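Long-range contacts in tRNA (adenine(58)-N(1))-methyltransferase TrmI (Thermus thermophilus, PDB 2PWY), which catalyses the S-adenosyl-L-methionine-dependent methylation of N1 of adenosine 58 in tRNA and is required for growth at extreme temperatures: residues Leu101-Gly106 with Leu172-Pro177; Gly109-Leu114 with Arg139-Phe144; Glu125-Arg130 with Arg151-Lys156; Lys156-Glu161 with Trp178-Lys183. All coordinates share one frame; numbering follows the deposited sequence.

Interaction 1: residues Leu101-Gly106 with Leu172-Pro177; sequences LEAGTG and LDLMEP. With SAH (S-adenosyl-L-homocysteine), chain E.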
# COMPACT_ATOMS: atom_id res chain seq x y z
N LEU A 101 -8.89 26.47 13.99
CA LEU A 101 -7.76 27.34 13.69
C LEU A 101 -6.94 26.70 12.57
O LEU A 101 -6.66 25.50 12.62
CB LEU A 101 -6.90 27.50 14.94
CG LEU A 101 -5.73 28.49 14.89
CD1 LEU A 101 -6.21 29.93 14.72
CD2 LEU A 101 -4.87 28.31 16.17
N GLU A 102 -6.54 27.51 11.59
CA GLU A 102 -5.76 27.01 10.47
C GLU A 102 -4.56 27.88 10.15
O GLU A 102 -4.66 29.10 10.13
CB GLU A 102 -6.62 26.92 9.19
CG GLU A 102 -5.81 26.43 7.98
CD GLU A 102 -6.53 26.56 6.62
OE1 GLU A 102 -7.30 27.52 6.41
OE2 GLU A 102 -6.30 25.67 5.76
N ALA A 103 -3.42 27.24 9.88
CA ALA A 103 -2.30 27.92 9.22
C ALA A 103 -1.45 26.89 8.46
O ALA A 103 -1.34 25.75 8.91
CB ALA A 103 -1.43 28.67 10.25
N GLY A 104 -0.90 27.24 7.29
CA GLY A 104 -1.16 28.52 6.61
C GLY A 104 -2.28 28.39 5.59
O GLY A 104 -2.47 27.31 5.02
N THR A 105 -3.03 29.47 5.35
CA THR A 105 -4.13 29.43 4.37
C THR A 105 -3.66 28.85 3.03
O THR A 105 -4.37 28.06 2.41
CB THR A 105 -4.78 30.83 4.17
OG1 THR A 105 -4.92 31.47 5.45
CG2 THR A 105 -6.16 30.70 3.53
N GLY A 106 -2.46 29.25 2.60
CA GLY A 106 -1.86 28.73 1.38
C GLY A 106 -2.63 29.16 0.15
O GLY A 106 -2.61 30.34 -0.20
N LEU A 172 -2.91 22.26 10.71
CA LEU A 172 -1.66 22.84 10.25
C LEU A 172 -1.20 22.25 8.94
O LEU A 172 -1.20 21.02 8.76
CB LEU A 172 -0.55 22.68 11.29
CG LEU A 172 -0.80 23.35 12.64
CD1 LEU A 172 0.41 23.14 13.49
CD2 LEU A 172 -1.13 24.84 12.50
N ASP A 173 -0.83 23.14 8.02
CA ASP A 173 -0.12 22.76 6.81
C ASP A 173 0.90 23.86 6.59
O ASP A 173 0.59 24.91 6.04
CB ASP A 173 -1.08 22.62 5.62
CG ASP A 173 -0.35 22.26 4.32
OD1 ASP A 173 0.90 22.13 4.32
OD2 ASP A 173 -1.05 22.10 3.29
N LEU A 174 2.12 23.61 7.08
CA LEU A 174 3.23 24.55 6.99
C LEU A 174 4.54 23.81 7.31
O LEU A 174 4.52 22.73 7.91
CB LEU A 174 3.01 25.78 7.89
CG LEU A 174 2.24 25.67 9.23
CD1 LEU A 174 2.99 24.78 10.19
CD2 LEU A 174 1.99 27.05 9.88
N MET A 175 5.66 24.40 6.90
CA MET A 175 6.96 23.72 6.93
C MET A 175 7.49 23.48 8.34
O MET A 175 8.18 22.49 8.58
CB MET A 175 8.00 24.53 6.14
N GLU A 176 7.19 24.40 9.26
CA GLU A 176 7.78 24.37 10.60
C GLU A 176 6.72 24.49 11.69
O GLU A 176 6.66 25.52 12.40
CB GLU A 176 8.83 25.46 10.75
CG GLU A 176 9.96 25.34 9.73
CD GLU A 176 10.94 26.48 9.78
OE1 GLU A 176 10.51 27.65 9.71
OE2 GLU A 176 12.15 26.19 9.88
N PRO A 177 5.86 23.46 11.82
CA PRO A 177 4.75 23.50 12.77
C PRO A 177 5.19 23.61 14.23
O PRO A 177 4.43 24.09 15.05
CB PRO A 177 4.03 22.16 12.54
CG PRO A 177 5.05 21.28 11.93
CD PRO A 177 5.90 22.18 11.09
N SAH E . -3.21 23.82 3.11
CA SAH E . -2.99 24.91 2.11
CB SAH E . -1.54 24.95 1.66
CG SAH E . -0.61 25.53 2.73
SD SAH E . 1.05 25.79 2.03
C SAH E . -3.93 24.70 0.94
O SAH E . -4.62 23.68 0.88
OXT SAH E . -4.03 25.56 0.05
C5' SAH E . 1.78 26.47 3.54
C4' SAH E . 1.45 27.96 3.72
O4' SAH E . 1.70 28.33 5.06
C3' SAH E . 2.28 28.92 2.85
O3' SAH E . 1.38 29.77 2.15
C2' SAH E . 3.14 29.70 3.86
O2' SAH E . 3.32 31.05 3.51
C1' SAH E . 2.29 29.63 5.10
N9 SAH E . 2.97 29.67 6.41
C8 SAH E . 4.07 28.95 6.79
N7 SAH E . 4.30 29.23 8.09
C5 SAH E . 3.34 30.06 8.56
C6 SAH E . 3.11 30.64 9.81
N6 SAH E . 3.92 30.39 10.86
N1 SAH E . 2.01 31.48 9.95
C2 SAH E . 1.18 31.74 8.89
N3 SAH E . 1.43 31.17 7.66
C4 SAH E . 2.49 30.34 7.50

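Interaction 2: residues Gly109-Leu114 with Arg139-Phe144; sequences GLTLFL and RNVRAF. With SAH (S-adenosyl-L-homocysteine), chain E.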
# COMPACT_ATOMS: atom_id res chain seq x y z
N GLY A 109 -7.15 25.42 -0.26
CA GLY A 109 -7.70 24.08 -0.50
C GLY A 109 -8.22 23.46 0.79
O GLY A 109 -9.39 23.11 0.88
N LEU A 110 -7.34 23.33 1.78
CA LEU A 110 -7.77 22.81 3.09
C LEU A 110 -8.83 23.73 3.71
O LEU A 110 -9.79 23.25 4.31
CB LEU A 110 -6.55 22.63 4.01
CG LEU A 110 -6.87 22.04 5.40
CD1 LEU A 110 -7.65 20.74 5.28
CD2 LEU A 110 -5.59 21.89 6.26
N THR A 111 -8.68 25.04 3.52
CA THR A 111 -9.66 26.01 4.01
C THR A 111 -11.08 25.63 3.59
O THR A 111 -12.01 25.67 4.40
CB THR A 111 -9.36 27.45 3.54
OG1 THR A 111 -7.98 27.75 3.81
CG2 THR A 111 -10.27 28.44 4.29
N LEU A 112 -11.25 25.26 2.32
CA LEU A 112 -12.56 24.88 1.81
C LEU A 112 -13.12 23.63 2.50
O LEU A 112 -14.31 23.60 2.86
CB LEU A 112 -12.50 24.71 0.29
CG LEU A 112 -12.45 26.04 -0.48
CD1 LEU A 112 -11.99 25.79 -1.91
CD2 LEU A 112 -13.83 26.77 -0.46
N PHE A 113 -12.27 22.63 2.72
CA PHE A 113 -12.68 21.41 3.43
C PHE A 113 -13.11 21.75 4.86
O PHE A 113 -14.17 21.30 5.34
CB PHE A 113 -11.54 20.38 3.43
CG PHE A 113 -11.53 19.51 2.21
CD1 PHE A 113 -10.97 19.97 1.02
CD2 PHE A 113 -12.13 18.24 2.24
CE1 PHE A 113 -10.98 19.16 -0.15
CE2 PHE A 113 -12.14 17.43 1.09
CZ PHE A 113 -11.57 17.89 -0.10
N LEU A 114 -12.30 22.56 5.53
CA LEU A 114 -12.61 23.00 6.91
C LEU A 114 -13.93 23.78 6.98
O LEU A 114 -14.75 23.58 7.90
CB LEU A 114 -11.45 23.85 7.46
CG LEU A 114 -10.06 23.17 7.60
CD1 LEU A 114 -9.04 24.22 8.08
CD2 LEU A 114 -10.10 21.95 8.52
N ARG A 139 -9.30 34.47 -3.24
CA ARG A 139 -9.99 34.33 -4.54
C ARG A 139 -10.50 32.90 -4.72
O ARG A 139 -11.65 32.69 -5.14
CB ARG A 139 -9.09 34.73 -5.72
CG ARG A 139 -8.96 36.24 -5.92
CD ARG A 139 -8.27 36.61 -7.25
NE ARG A 139 -6.84 36.28 -7.25
CZ ARG A 139 -5.88 37.06 -6.77
NH1 ARG A 139 -6.16 38.25 -6.24
NH2 ARG A 139 -4.62 36.64 -6.81
N ASN A 140 -9.64 31.93 -4.42
CA ASN A 140 -9.99 30.52 -4.61
C ASN A 140 -11.20 30.12 -3.78
O ASN A 140 -12.12 29.46 -4.27
CB ASN A 140 -8.80 29.62 -4.29
CG ASN A 140 -7.73 29.63 -5.38
OD1 ASN A 140 -7.96 30.11 -6.50
ND2 ASN A 140 -6.57 29.10 -5.06
N VAL A 141 -11.22 30.56 -2.51
CA VAL A 141 -12.31 30.24 -1.59
C VAL A 141 -13.60 30.92 -2.06
O VAL A 141 -14.66 30.30 -2.16
CB VAL A 141 -11.96 30.67 -0.15
CG1 VAL A 141 -13.17 30.53 0.79
CG2 VAL A 141 -10.78 29.85 0.36
N ARG A 142 -13.50 32.21 -2.37
CA ARG A 142 -14.69 32.98 -2.68
C ARG A 142 -15.35 32.55 -4.00
O ARG A 142 -16.57 32.63 -4.13
CB ARG A 142 -14.39 34.48 -2.60
CG ARG A 142 -14.16 34.89 -1.14
CD ARG A 142 -13.31 36.14 -0.96
NE ARG A 142 -13.15 36.42 0.47
CZ ARG A 142 -12.44 37.42 0.98
NH1 ARG A 142 -11.81 38.28 0.19
NH2 ARG A 142 -12.37 37.57 2.30
N ALA A 143 -14.54 32.04 -4.93
CA ALA A 143 -15.02 31.60 -6.24
C ALA A 143 -15.85 30.32 -6.15
O ALA A 143 -16.61 30.00 -7.08
CB ALA A 143 -13.84 31.39 -7.20
N PHE A 144 -15.71 29.60 -5.04
CA PHE A 144 -16.33 28.28 -4.88
C PHE A 144 -17.35 28.23 -3.75
O PHE A 144 -18.26 27.39 -3.77
CB PHE A 144 -15.22 27.26 -4.60
CG PHE A 144 -15.65 25.83 -4.77
CD1 PHE A 144 -15.74 25.27 -6.05
CD2 PHE A 144 -15.95 25.04 -3.67
CE1 PHE A 144 -16.13 23.93 -6.21
CE2 PHE A 144 -16.35 23.71 -3.83
CZ PHE A 144 -16.42 23.16 -5.11
N SAH E . -3.21 23.82 3.11
CA SAH E . -2.99 24.91 2.11
CB SAH E . -1.54 24.95 1.66
CG SAH E . -0.61 25.53 2.73
SD SAH E . 1.05 25.79 2.03
C SAH E . -3.93 24.70 0.94
O SAH E . -4.62 23.68 0.88
OXT SAH E . -4.03 25.56 0.05
C5' SAH E . 1.78 26.47 3.54
C4' SAH E . 1.45 27.96 3.72
O4' SAH E . 1.70 28.33 5.06
C3' SAH E . 2.28 28.92 2.85
O3' SAH E . 1.38 29.77 2.15
C2' SAH E . 3.14 29.70 3.86
O2' SAH E . 3.32 31.05 3.51
C1' SAH E . 2.29 29.63 5.10
N9 SAH E . 2.97 29.67 6.41
C8 SAH E . 4.07 28.95 6.79
N7 SAH E . 4.30 29.23 8.09
C5 SAH E . 3.34 30.06 8.56
C6 SAH E . 3.11 30.64 9.81
N6 SAH E . 3.92 30.39 10.86
N1 SAH E . 2.01 31.48 9.95
C2 SAH E . 1.18 31.74 8.89
N3 SAH E . 1.43 31.17 7.66
C4 SAH E . 2.49 30.34 7.50

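Interaction 3: residues Glu125-Arg130 with Arg151-Lys156; sequences ESYEAR and RFHLGK. With SAH (S-adenosyl-L-homocysteine), chain E.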
# COMPACT_ATOMS: atom_id res chain seq x y z
N GLU A 125 -10.77 30.08 11.40
CA GLU A 125 -9.90 31.21 11.69
C GLU A 125 -8.57 30.90 11.03
O GLU A 125 -7.78 30.13 11.56
CB GLU A 125 -9.71 31.28 13.21
CG GLU A 125 -9.16 32.57 13.72
CD GLU A 125 -10.27 33.52 14.08
OE1 GLU A 125 -10.79 33.42 15.21
OE2 GLU A 125 -10.63 34.33 13.22
N SER A 126 -8.31 31.51 9.88
CA SER A 126 -7.20 31.08 9.04
C SER A 126 -6.10 32.14 8.94
O SER A 126 -6.39 33.31 8.71
CB SER A 126 -7.72 30.72 7.64
OG SER A 126 -6.72 30.07 6.88
N TYR A 127 -4.85 31.71 9.12
CA TYR A 127 -3.70 32.64 9.10
C TYR A 127 -2.77 32.35 7.96
O TYR A 127 -2.47 31.19 7.68
CB TYR A 127 -2.91 32.57 10.42
CG TYR A 127 -3.65 33.24 11.54
CD1 TYR A 127 -3.30 34.51 11.96
CD2 TYR A 127 -4.76 32.62 12.13
CE1 TYR A 127 -4.02 35.15 12.98
CE2 TYR A 127 -5.48 33.25 13.13
CZ TYR A 127 -5.11 34.52 13.54
OH TYR A 127 -5.83 35.14 14.53
N GLU A 128 -2.30 33.40 7.30
CA GLU A 128 -1.33 33.25 6.22
C GLU A 128 -0.32 34.40 6.25
O GLU A 128 -0.72 35.56 6.22
CB GLU A 128 -2.06 33.21 4.86
CG GLU A 128 -1.16 33.28 3.62
CD GLU A 128 -0.09 32.21 3.59
OE1 GLU A 128 -0.44 31.00 3.57
OE2 GLU A 128 1.10 32.58 3.56
N ALA A 129 0.97 34.06 6.31
CA ALA A 129 2.06 35.05 6.43
C ALA A 129 2.36 35.81 5.15
O ALA A 129 2.82 36.96 5.20
CB ALA A 129 3.33 34.36 6.93
N ARG A 130 2.11 35.18 4.01
CA ARG A 130 2.51 35.75 2.72
C ARG A 130 1.33 36.38 1.98
O ARG A 130 0.37 35.69 1.63
CB ARG A 130 3.19 34.69 1.86
CG ARG A 130 4.49 34.15 2.46
CD ARG A 130 5.11 33.06 1.61
NE ARG A 130 5.60 33.58 0.33
CZ ARG A 130 6.35 32.89 -0.53
NH1 ARG A 130 6.74 31.65 -0.24
NH2 ARG A 130 6.73 33.46 -1.67
N ARG A 151 -12.69 33.57 8.55
CA ARG A 151 -12.01 34.84 8.88
C ARG A 151 -10.54 34.70 8.52
O ARG A 151 -9.83 33.90 9.14
CB ARG A 151 -12.21 35.21 10.36
CG ARG A 151 -11.77 36.64 10.69
CD ARG A 151 -12.09 37.08 12.13
NE ARG A 151 -13.51 37.02 12.47
CZ ARG A 151 -14.02 36.44 13.55
NH1 ARG A 151 -13.23 35.87 14.46
NH2 ARG A 151 -15.34 36.44 13.75
N PHE A 152 -10.11 35.44 7.51
CA PHE A 152 -8.73 35.38 7.03
C PHE A 152 -7.89 36.41 7.77
O PHE A 152 -8.37 37.52 8.04
CB PHE A 152 -8.64 35.70 5.53
CG PHE A 152 -9.34 34.71 4.63
CD1 PHE A 152 -8.71 33.51 4.27
CD2 PHE A 152 -10.60 35.00 4.10
CE1 PHE A 152 -9.35 32.59 3.41
CE2 PHE A 152 -11.24 34.09 3.24
CZ PHE A 152 -10.61 32.89 2.89
N HIS A 153 -6.66 36.03 8.10
CA HIS A 153 -5.70 36.93 8.76
C HIS A 153 -4.37 36.92 8.05
O HIS A 153 -3.80 35.84 7.77
CB HIS A 153 -5.46 36.51 10.21
CG HIS A 153 -6.70 36.47 11.04
ND1 HIS A 153 -7.54 35.37 11.09
CD2 HIS A 153 -7.25 37.39 11.87
CE1 HIS A 153 -8.54 35.62 11.91
NE2 HIS A 153 -8.39 36.84 12.39
N LEU A 154 -3.86 38.11 7.76
CA LEU A 154 -2.52 38.26 7.20
C LEU A 154 -1.53 38.37 8.35
O LEU A 154 -1.59 39.32 9.14
CB LEU A 154 -2.42 39.50 6.31
CG LEU A 154 -1.03 39.80 5.75
CD1 LEU A 154 -0.58 38.74 4.76
CD2 LEU A 154 -1.04 41.18 5.09
N GLY A 155 -0.64 37.39 8.44
CA GLY A 155 0.34 37.38 9.52
C GLY A 155 0.75 35.99 9.94
O GLY A 155 0.16 35.00 9.51
N LYS A 156 1.77 35.92 10.78
CA LYS A 156 2.24 34.65 11.33
C LYS A 156 1.33 34.20 12.45
O LYS A 156 0.92 35.01 13.30
CB LYS A 156 3.68 34.78 11.83
CG LYS A 156 4.70 35.03 10.72
CD LYS A 156 6.01 35.58 11.28
CE LYS A 156 7.03 35.87 10.17
NZ LYS A 156 6.49 36.77 9.08
N SAH E . -3.21 23.82 3.11
CA SAH E . -2.99 24.91 2.11
CB SAH E . -1.54 24.95 1.66
CG SAH E . -0.61 25.53 2.73
SD SAH E . 1.05 25.79 2.03
C SAH E . -3.93 24.70 0.94
O SAH E . -4.62 23.68 0.88
OXT SAH E . -4.03 25.56 0.05
C5' SAH E . 1.78 26.47 3.54
C4' SAH E . 1.45 27.96 3.72
O4' SAH E . 1.70 28.33 5.06
C3' SAH E . 2.28 28.92 2.85
O3' SAH E . 1.38 29.77 2.15
C2' SAH E . 3.14 29.70 3.86
O2' SAH E . 3.32 31.05 3.51
C1' SAH E . 2.29 29.63 5.10
N9 SAH E . 2.97 29.67 6.41
C8 SAH E . 4.07 28.95 6.79
N7 SAH E . 4.30 29.23 8.09
C5 SAH E . 3.34 30.06 8.56
C6 SAH E . 3.11 30.64 9.81
N6 SAH E . 3.92 30.39 10.86
N1 SAH E . 2.01 31.48 9.95
C2 SAH E . 1.18 31.74 8.89
N3 SAH E . 1.43 31.17 7.66
C4 SAH E . 2.49 30.34 7.50

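Interaction 4: residues Lys156-Glu161 with Trp178-Lys183; sequences KLEEAE and WKVLEK. With SAH (S-adenosyl-L-homocysteine), chain E.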
# COMPACT_ATOMS: atom_id res chain seq x y z
N LYS A 156 1.77 35.92 10.78
CA LYS A 156 2.24 34.65 11.33
C LYS A 156 1.33 34.20 12.45
O LYS A 156 0.92 35.01 13.30
CB LYS A 156 3.68 34.78 11.83
CG LYS A 156 4.70 35.03 10.72
CD LYS A 156 6.01 35.58 11.28
CE LYS A 156 7.03 35.87 10.17
NZ LYS A 156 6.49 36.77 9.08
N LEU A 157 1.00 32.92 12.46
CA LEU A 157 0.18 32.36 13.52
C LEU A 157 0.83 32.60 14.90
O LEU A 157 0.13 32.88 15.86
CB LEU A 157 -0.11 30.87 13.29
CG LEU A 157 -1.00 30.16 14.32
CD1 LEU A 157 -2.35 30.89 14.49
CD2 LEU A 157 -1.21 28.68 14.00
N GLU A 158 2.17 32.53 14.96
CA GLU A 158 2.94 32.78 16.21
C GLU A 158 2.56 34.08 16.90
O GLU A 158 2.76 34.23 18.11
CB GLU A 158 4.45 32.90 15.93
CG GLU A 158 5.15 31.71 15.46
CD GLU A 158 5.19 31.62 13.96
OE1 GLU A 158 4.13 31.77 13.32
OE2 GLU A 158 6.29 31.39 13.43
N GLU A 159 2.07 35.04 16.12
CA GLU A 159 1.86 36.41 16.59
C GLU A 159 0.38 36.74 16.75
O GLU A 159 0.01 37.87 17.08
CB GLU A 159 2.56 37.39 15.64
CG GLU A 159 4.08 37.18 15.66
CD GLU A 159 4.85 37.99 14.64
OE1 GLU A 159 4.24 38.77 13.87
OE2 GLU A 159 6.09 37.83 14.60
N ALA A 160 -0.47 35.73 16.56
CA ALA A 160 -1.92 35.93 16.58
C ALA A 160 -2.43 36.23 17.98
O ALA A 160 -1.95 35.67 18.96
CB ALA A 160 -2.62 34.71 16.03
N GLU A 161 -3.42 37.12 18.08
CA GLU A 161 -4.16 37.31 19.32
C GLU A 161 -5.30 36.31 19.35
O GLU A 161 -6.24 36.42 18.56
CB GLU A 161 -4.71 38.73 19.41
CG GLU A 161 -3.63 39.75 19.62
CD GLU A 161 -4.18 41.16 19.71
OE1 GLU A 161 -5.38 41.39 19.42
OE2 GLU A 161 -3.39 42.05 20.07
N TRP A 178 6.41 23.17 14.56
CA TRP A 178 6.93 23.34 15.92
C TRP A 178 6.90 24.80 16.38
O TRP A 178 6.70 25.08 17.55
CB TRP A 178 8.35 22.76 16.07
CG TRP A 178 9.20 22.92 14.85
CD1 TRP A 178 10.08 23.94 14.58
CD2 TRP A 178 9.25 22.03 13.73
NE1 TRP A 178 10.67 23.74 13.36
CE2 TRP A 178 10.19 22.57 12.82
CE3 TRP A 178 8.61 20.82 13.41
CZ2 TRP A 178 10.49 21.95 11.59
CZ3 TRP A 178 8.92 20.20 12.19
CH2 TRP A 178 9.85 20.77 11.30
N LYS A 179 7.10 25.73 15.44
CA LYS A 179 7.10 27.16 15.77
C LYS A 179 5.76 27.72 16.25
O LYS A 179 5.72 28.79 16.87
CB LYS A 179 7.60 27.99 14.58
CG LYS A 179 9.06 27.77 14.25
CD LYS A 179 9.53 28.80 13.23
CE LYS A 179 10.92 28.51 12.70
NZ LYS A 179 11.87 28.06 13.75
N VAL A 180 4.66 27.02 15.96
CA VAL A 180 3.31 27.50 16.29
C VAL A 180 2.64 26.67 17.40
O VAL A 180 1.45 26.87 17.71
CB VAL A 180 2.38 27.61 15.03
CG1 VAL A 180 3.01 28.49 13.97
CG2 VAL A 180 2.02 26.23 14.44
N LEU A 181 3.39 25.74 17.99
CA LEU A 181 2.83 24.84 19.00
C LEU A 181 2.42 25.56 20.29
O LEU A 181 1.45 25.19 20.94
CB LEU A 181 3.81 23.71 19.34
CG LEU A 181 3.98 22.61 18.29
CD1 LEU A 181 4.99 21.59 18.79
CD2 LEU A 181 2.64 21.93 17.93
N GLU A 182 3.19 26.57 20.68
CA GLU A 182 2.83 27.37 21.85
C GLU A 182 1.45 28.05 21.65
O GLU A 182 0.56 27.95 22.50
CB GLU A 182 3.92 28.41 22.12
CG GLU A 182 3.66 29.25 23.38
CD GLU A 182 4.75 30.27 23.64
OE1 GLU A 182 5.94 29.97 23.41
OE2 GLU A 182 4.41 31.39 24.07
N LYS A 183 1.29 28.71 20.51
CA LYS A 183 0.02 29.36 20.19
C LYS A 183 -1.12 28.34 20.04
O LYS A 183 -2.23 28.55 20.55
CB LYS A 183 0.17 30.20 18.91
CG LYS A 183 -0.98 31.16 18.65
CD LYS A 183 -1.06 32.28 19.70
CE LYS A 183 0.16 33.18 19.67
NZ LYS A 183 -0.00 34.42 20.47
N SAH E . -3.21 23.82 3.11
CA SAH E . -2.99 24.91 2.11
CB SAH E . -1.54 24.95 1.66
CG SAH E . -0.61 25.53 2.73
SD SAH E . 1.05 25.79 2.03
C SAH E . -3.93 24.70 0.94
O SAH E . -4.62 23.68 0.88
OXT SAH E . -4.03 25.56 0.05
C5' SAH E . 1.78 26.47 3.54
C4' SAH E . 1.45 27.96 3.72
O4' SAH E . 1.70 28.33 5.06
C3' SAH E . 2.28 28.92 2.85
O3' SAH E . 1.38 29.77 2.15
C2' SAH E . 3.14 29.70 3.86
O2' SAH E . 3.32 31.05 3.51
C1' SAH E . 2.29 29.63 5.10
N9 SAH E . 2.97 29.67 6.41
C8 SAH E . 4.07 28.95 6.79
N7 SAH E . 4.30 29.23 8.09
C5 SAH E . 3.34 30.06 8.56
C6 SAH E . 3.11 30.64 9.81
N6 SAH E . 3.92 30.39 10.86
N1 SAH E . 2.01 31.48 9.95
C2 SAH E . 1.18 31.74 8.89
N3 SAH E . 1.43 31.17 7.66
C4 SAH E . 2.49 30.34 7.50
O HOH W 1 2.12 36.54 20.45

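Interaction 1: residues Leu101-Gly106 with Leu172-Pro177
Strands 99-103 and 167-173 run parallel as neighbours in the sheet; near their C-terminal ends Ala103 bridges Leu172 with CA atoms 5.2 Å apart. Two backbone bonds close the pair: Asp173 N donates to Ala103 O at 2.8 Å, in the carbonyl plane and on a lone pair, and Gly104 N donates to Asp173 O at 3.0 Å from well above that carbonyl's plane. The peptide bond between Ala103 and Gly104 is cis and turns the chain out of the strand. Gly104 CA then lies 3.3 Å from O4' of the bound S-adenosyl-L-homocysteine, leaving no room for a side chain. Such a glycine-rich turn after the first strand of a Rossmann-like sheet is characteristic of class I methyltransferases, and residues at both strand ends line the cofactor pocket. Asp173 extends its carboxylate with CG anti to the backbone N (chi1 178°), and OD2 accepts from the ligand amine N at 2.8 Å. The same oxygen is also hydrogen-bonded to Thr80 OG1, so two groups grip it. An alanine in place of Asp173 would remove this carboxylate and would probably loosen the hold on the amino end of the ligand. Leu174 meets the adenine instead: its CB touches C8 at 3.5 Å, while CD2 rests against C5 and N7. That methyl also meets Ala103 CB at 3.8 Å, so the alanine backs the leucine that lines the base. Leu172 brings CD2 to Ala103 O, while its CD1 packs on Val180.

Interaction 2: residues Gly109-Leu114 with Arg139-Phe144
Leu112 points from helix 109-118 at helix 131-144 and makes the largest single share of the contact. Its CG is anti to the carbonyl carbon (chi1 -75°), and the chain reaches across so that CD2 settles against the backbone of the second helix, 4.0 Å from Val141 CA. The same methyl touches Val141 CG1, also at 4.0 Å, and approaches the Phe144 ring obliquely, 4.2 Å from CD2 of that ring. Val141 spreads its two branches: CG1, anti to the backbone N (chi1 172°), meets the leucine, while CG2 faces Thr111 CG2 at 4.2 Å. The Thr111 hydroxyl is hydrogen-bonded to Glu102 OE1, which leaves the methyl to do the packing. Phe144 stacks on Tyr69 of helix 66-72, and Leu66 of that helix also touches Leu112. The short helical segments cross at -40°, their axes 9.5 Å apart at closest approach. At the N-terminal end of 109-118, two backbone amides donate to different carboxylate oxygens of the bound S-adenosyl-L-homocysteine, Gly109 N to OXT and Leu110 N to O at 2.9 Å. Two neighbouring helices packed on one face of a Rossmann-like sheet, the first receiving the cofactor carboxylate at its N terminus, are typical of class I methyltransferases.

Interaction 3: residues Glu125-Arg130 with Arg151-Lys156
Backbone hydrogen bonds join strands 123-128 and 150-154 in parallel register, Glu125 opposite Arg151 through to Glu128 opposite Leu154. Ser126 N, His153 N and Glu128 N donate nearly along the axes of the carbonyls of Arg151, Ser126 and His153. Gly155 N closes the series on Glu128 O from above the carbonyl plane.

Among the aromatic contacts, Tyr127 and His153 form an offset stack, with centroids 4.2 Å apart and planes at 6°. CB of His153 also lies over the tyrosine face, near its rim, as a CH-pi contact 3.7 Å from the ring centroid. In the other direction, Tyr127 OH sits over the centre of the imidazole. The ring's ND1 makes a weak bond to Ser126 O.

The one ionic contact lies on the same face as the stack: Glu125 and Arg151 run side by side, and OE2 of the glutamate, whose position is less certain, forms a weak salt bridge with NH1 of the arginine, while its OE1 is hydrogen-bonded to Tyr167 OH.

Ligand contacts gather at the strand ends. Glu128, bent at chi2 (55°), holds both ribose hydroxyls of S-adenosyl-L-homocysteine: OE1 accepts from O3' at 2.6 Å and OE2 from O2' at 2.7 Å. OE2 also accepts from Arg130 N through its anti lone pair, and OE1 from Gly106 N, so each oxygen has two partners. An acidic residue here binding the ribose is a hallmark of class I methyltransferases.

The two strands and helix 131-144 between them form a beta-alpha-beta unit, Glu138 and Arg142 of the helix packing on Phe152; strand 99-103 flanks 123-128 on its other side, and 150-154 is outermost in the sheet within the chain.

Interaction 4: residues Lys156-Glu161 with Trp178-Lys183
Lys183 NZ is gripped twice: it donates to Ala160 O at 2.8 Å, in the carbonyl plane, and to a water at 3.0 Å that makes a weak bond back to Glu158 O. This joins the loop after strand 150-154 to the start of helix 181-187 in the Rossmann-like methyltransferase fold, around the adenine end of the cofactor pocket. The lysine leaves its helix with CG anti to the backbone N and then bends at both chi2 and chi3, so that its methylenes lie along the backbone of the short 3-10 turn 157-159. CG passes 3.5 Å from Leu157 O before the amine reaches Ala160 O, just past that turn. An alanine in place of Lys183 would lose the bond to Ala160 O and this aliphatic cover, and would probably leave the loop less firmly held against the helix. Leu157 and Val180 cross at about a right angle, CD2 of the leucine meeting CB of the valine at 3.9 Å; both also pack on Leu172 of strand 167-173. Glu158 starts away from 178-183 but bends at chi2 (92°), laying CG against Lys179 O and OE1 near Val180 CG1. That bend delivers the carboxylate to the base of S-adenosyl-L-homocysteine, where OE1 accepts from N6 at 2.8 Å. Backbone and side chain thus read the two polar atoms on one edge of the adenine, since Leu157 N donates to its N1 at 3.1 Å in a nearly straight bond, with an angle of 167° at the hydrogen.

Overall arrangement
From the N terminus, strand 99-103 and the turn after it come first, and interaction 1 brings them beside strand 167-173, closing a loop of 65 residues. Within that loop lie interaction 2, which joins helices 109-118 and 131-144, and interaction 3, which pairs strands 123-128 and 150-154; they close loops of 24 and 20 residues and cross, their segments alternating along the chain. Interaction 4 follows interaction 3 in series, sharing Lys156, closes 16 residues and crosses interaction 1 to tie the loop after strand 150-154 to helix 181-187. Glu102 probably bonds both Thr111 and Ser126, linking the first three contacts, while Leu157 connects 1, 3 and 4. All four touch the same ligand.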